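C3-degrading proteinase (CppA protein) (Streptococcus pneumoniae, PDB 3E0R) probably acts as a proteinase that degrades complement component C3, and is built from two parts related to the glyoxalase clan. Local coordinates at residues 156-161 and 177-182. Numbering follows the deposited sequence.
Sequences ELHLPT and DFIPAQ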
loop_
_atom_site.group_PDB
_atom_site.type_symbol
_atom_site.label_atom_id
_atom_site.label_comp_id
_atom_site.label_asym_id
_atom_site.label_seq_id
_atom_site.Cartn_x
_atom_site.Cartn_y
_atom_site.Cartn_z
ATOM N N GLU A 156 5.919 -3.320 -3.577
ATOM C CA GLU A 156 6.515 -3.680 -4.836
ATOM C C GLU A 156 5.499 -3.336 -5.906
ATOM O O GLU A 156 4.316 -3.632 -5.734
ATOM C CB GLU A 156 6.864 -5.146 -4.869
ATOM C CG GLU A 156 8.065 -5.479 -4.057
ATOM C CD GLU A 156 8.071 -6.891 -3.526
ATOM O OE1 GLU A 156 7.243 -7.735 -3.935
ATOM O OE2 GLU A 156 8.958 -7.166 -2.701
ATOM N N LEU A 157 5.938 -2.673 -6.985
ATOM C CA LEU A 157 5.061 -2.237 -8.058
ATOM C C LEU A 157 5.468 -2.875 -9.349
ATOM O O LEU A 157 6.630 -2.917 -9.648
ATOM C CB LEU A 157 5.103 -0.723 -8.194
ATOM C CG LEU A 157 4.645 0.098 -6.981
ATOM C CD1 LEU A 157 4.592 1.549 -7.324
ATOM C CD2 LEU A 157 3.288 -0.349 -6.422
ATOM N N HIS A 158 4.496 -3.378 -10.114
ATOM C CA HIS A 158 4.733 -3.974 -11.402
ATOM C C HIS A 158 4.733 -2.884 -12.487
ATOM O O HIS A 158 3.751 -2.138 -12.658
ATOM C CB HIS A 158 3.659 -5.036 -11.711
ATOM C CG HIS A 158 3.857 -6.350 -11.011
ATOM N ND1 HIS A 158 2.832 -7.005 -10.370
ATOM C CD2 HIS A 158 4.941 -7.155 -10.908
ATOM C CE1 HIS A 158 3.280 -8.146 -9.879
ATOM N NE2 HIS A 158 4.558 -8.264 -10.196
ATOM N N LEU A 159 5.850 -2.787 -13.204
ATOM C CA LEU A 159 6.059 -1.707 -14.202
ATOM C C LEU A 159 6.495 -2.303 -15.545
ATOM O O LEU A 159 7.509 -3.013 -15.605
ATOM C CB LEU A 159 7.090 -0.684 -13.696
ATOM C CG LEU A 159 7.238 0.670 -14.439
ATOM C CD1 LEU A 159 6.022 1.603 -14.245
ATOM C CD2 LEU A 159 8.515 1.411 -14.029
ATOM N N PRO A 160 5.749 -2.003 -16.629
ATOM C CA PRO A 160 6.183 -2.542 -17.939
ATOM C C PRO A 160 7.577 -2.067 -18.339
ATOM O O PRO A 160 8.057 -1.049 -17.828
ATOM C CB PRO A 160 5.120 -2.031 -18.924
ATOM C CG PRO A 160 3.971 -1.542 -18.062
ATOM C CD PRO A 160 4.537 -1.169 -16.741
ATOM N N THR A 161 8.231 -2.800 -19.242
ATOM C CA THR A 161 9.616 -2.483 -19.582
ATOM C C THR A 161 9.689 -1.284 -20.514
ATOM O O THR A 161 10.699 -0.572 -20.511
ATOM C CB THR A 161 10.391 -3.699 -20.178
ATOM O OG1 THR A 161 9.748 -4.164 -21.371
ATOM C CG2 THR A 161 10.501 -4.829 -19.150
ATOM N N ASP A 177 9.631 -0.488 -4.669
ATOM C CA ASP A 177 10.434 -1.382 -5.476
ATOM C C ASP A 177 9.710 -1.652 -6.801
ATOM O O ASP A 177 8.583 -2.133 -6.771
ATOM C CB ASP A 177 10.576 -2.681 -4.689
ATOM C CG ASP A 177 11.776 -3.444 -5.064
ATOM O OD1 ASP A 177 12.814 -2.773 -5.298
ATOM O OD2 ASP A 177 11.715 -4.712 -5.092
ATOM N N PHE A 178 10.335 -1.363 -7.951
ATOM C CA PHE A 178 9.696 -1.629 -9.249
ATOM C C PHE A 178 10.119 -2.980 -9.805
ATOM O O PHE A 178 11.285 -3.242 -9.979
ATOM C CB PHE A 178 10.014 -0.551 -10.291
ATOM C CG PHE A 178 9.263 0.709 -10.102
ATOM C CD1 PHE A 178 7.892 0.744 -10.278
ATOM C CD2 PHE A 178 9.910 1.880 -9.730
ATOM C CE1 PHE A 178 7.186 1.915 -10.093
ATOM C CE2 PHE A 178 9.189 3.055 -9.532
ATOM C CZ PHE A 178 7.849 3.078 -9.735
ATOM N N ILE A 179 9.157 -3.824 -10.130
ATOM C CA ILE A 179 9.433 -5.107 -10.752
ATOM C C ILE A 179 9.018 -5.037 -12.220
ATOM O O ILE A 179 7.890 -4.638 -12.500
ATOM C CB ILE A 179 8.666 -6.207 -10.044
ATOM C CG1 ILE A 179 9.212 -6.357 -8.614
ATOM C CG2 ILE A 179 8.748 -7.506 -10.839
ATOM C CD1 ILE A 179 8.385 -7.205 -7.739
ATOM N N PRO A 180 9.941 -5.383 -13.160
ATOM C CA PRO A 180 9.520 -5.412 -14.558
ATOM C C PRO A 180 8.430 -6.481 -14.731
ATOM O O PRO A 180 8.448 -7.475 -14.005
ATOM C CB PRO A 180 10.821 -5.728 -15.335
ATOM C CG PRO A 180 11.946 -5.478 -14.334
ATOM C CD PRO A 180 11.363 -5.767 -13.002
ATOM N N ALA A 181 7.475 -6.245 -15.641
ATOM C CA ALA A 181 6.204 -6.951 -15.666
ATOM C C ALA A 181 5.490 -6.695 -16.982
ATOM O O ALA A 181 5.655 -5.643 -17.574
ATOM C CB ALA A 181 5.335 -6.504 -14.519
ATOM N N GLN A 182 4.718 -7.667 -17.447
ATOM C CA GLN A 182 3.819 -7.501 -18.577
ATOM C C GLN A 182 2.436 -7.864 -18.122
ATOM O O GLN A 182 2.257 -8.765 -17.304
ATOM C CB GLN A 182 4.156 -8.408 -19.781
ATOM C CG GLN A 182 5.434 -8.059 -20.490
ATOM C CD GLN A 182 6.636 -8.596 -19.730
ATOM O OE1 GLN A 182 6.678 -9.797 -19.385
ATOM N NE2 GLN A 182 7.616 -7.716 -19.439
#
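L157 and L159 hydrogen-bond to D177 and I179 through the backbone: strands 156-159 and 177-180 run parallel, their axes 36° apart in direction, with L157 opposite F178. L157 N gives to D177 O, I179 N to L157 O and L159 N to I179 O, all at 2.7 to 2.8 Å, so L157 is gripped through both its amide and its carbonyl. P180 has no N-H to offer, but its CA lies 3.3 Å from L159 O in a CA-H...O contact.

F178 sits on one face of the sheet between two leucines. L159 has CG anti to the backbone N (chi1 -167°), and from there its CD2 branch rests over one face of the ring, offset toward the rim and 4.2 Å from the centroid, a CH-pi contact. L159 CB separately touches F178 CD1. On the same side of the ring, L157 CB meets F178 CD1, and L157 CD1 meets F178 CE1.

The other face carries E156, H158, D177 and I179. I179 spreads its two branches: CD1 packs on E156 CB at 3.8 Å, while CG2 comes to the edge of the H158 ring at CD2, near the ring plane. A181 CB closes on H158 CB at 3.6 Å. The imidazole is held by ND1, hydrogen-bonded to K72 O. E156 and D177 lie side by side, with OE2 and OD2 4.4 Å apart; the salt bridge from E156 OE1 to R76 probably eases that repulsion.

Strand 177-180 forms the sheet's border within the chain, whereas 156-159 also bonds to strand 74-81 on its other flank. Linked through helix 169-172, the two are the adjacent parallel strands of a beta-alpha-beta unit in the C-terminal CppA region, which belongs to the glyoxalase clan.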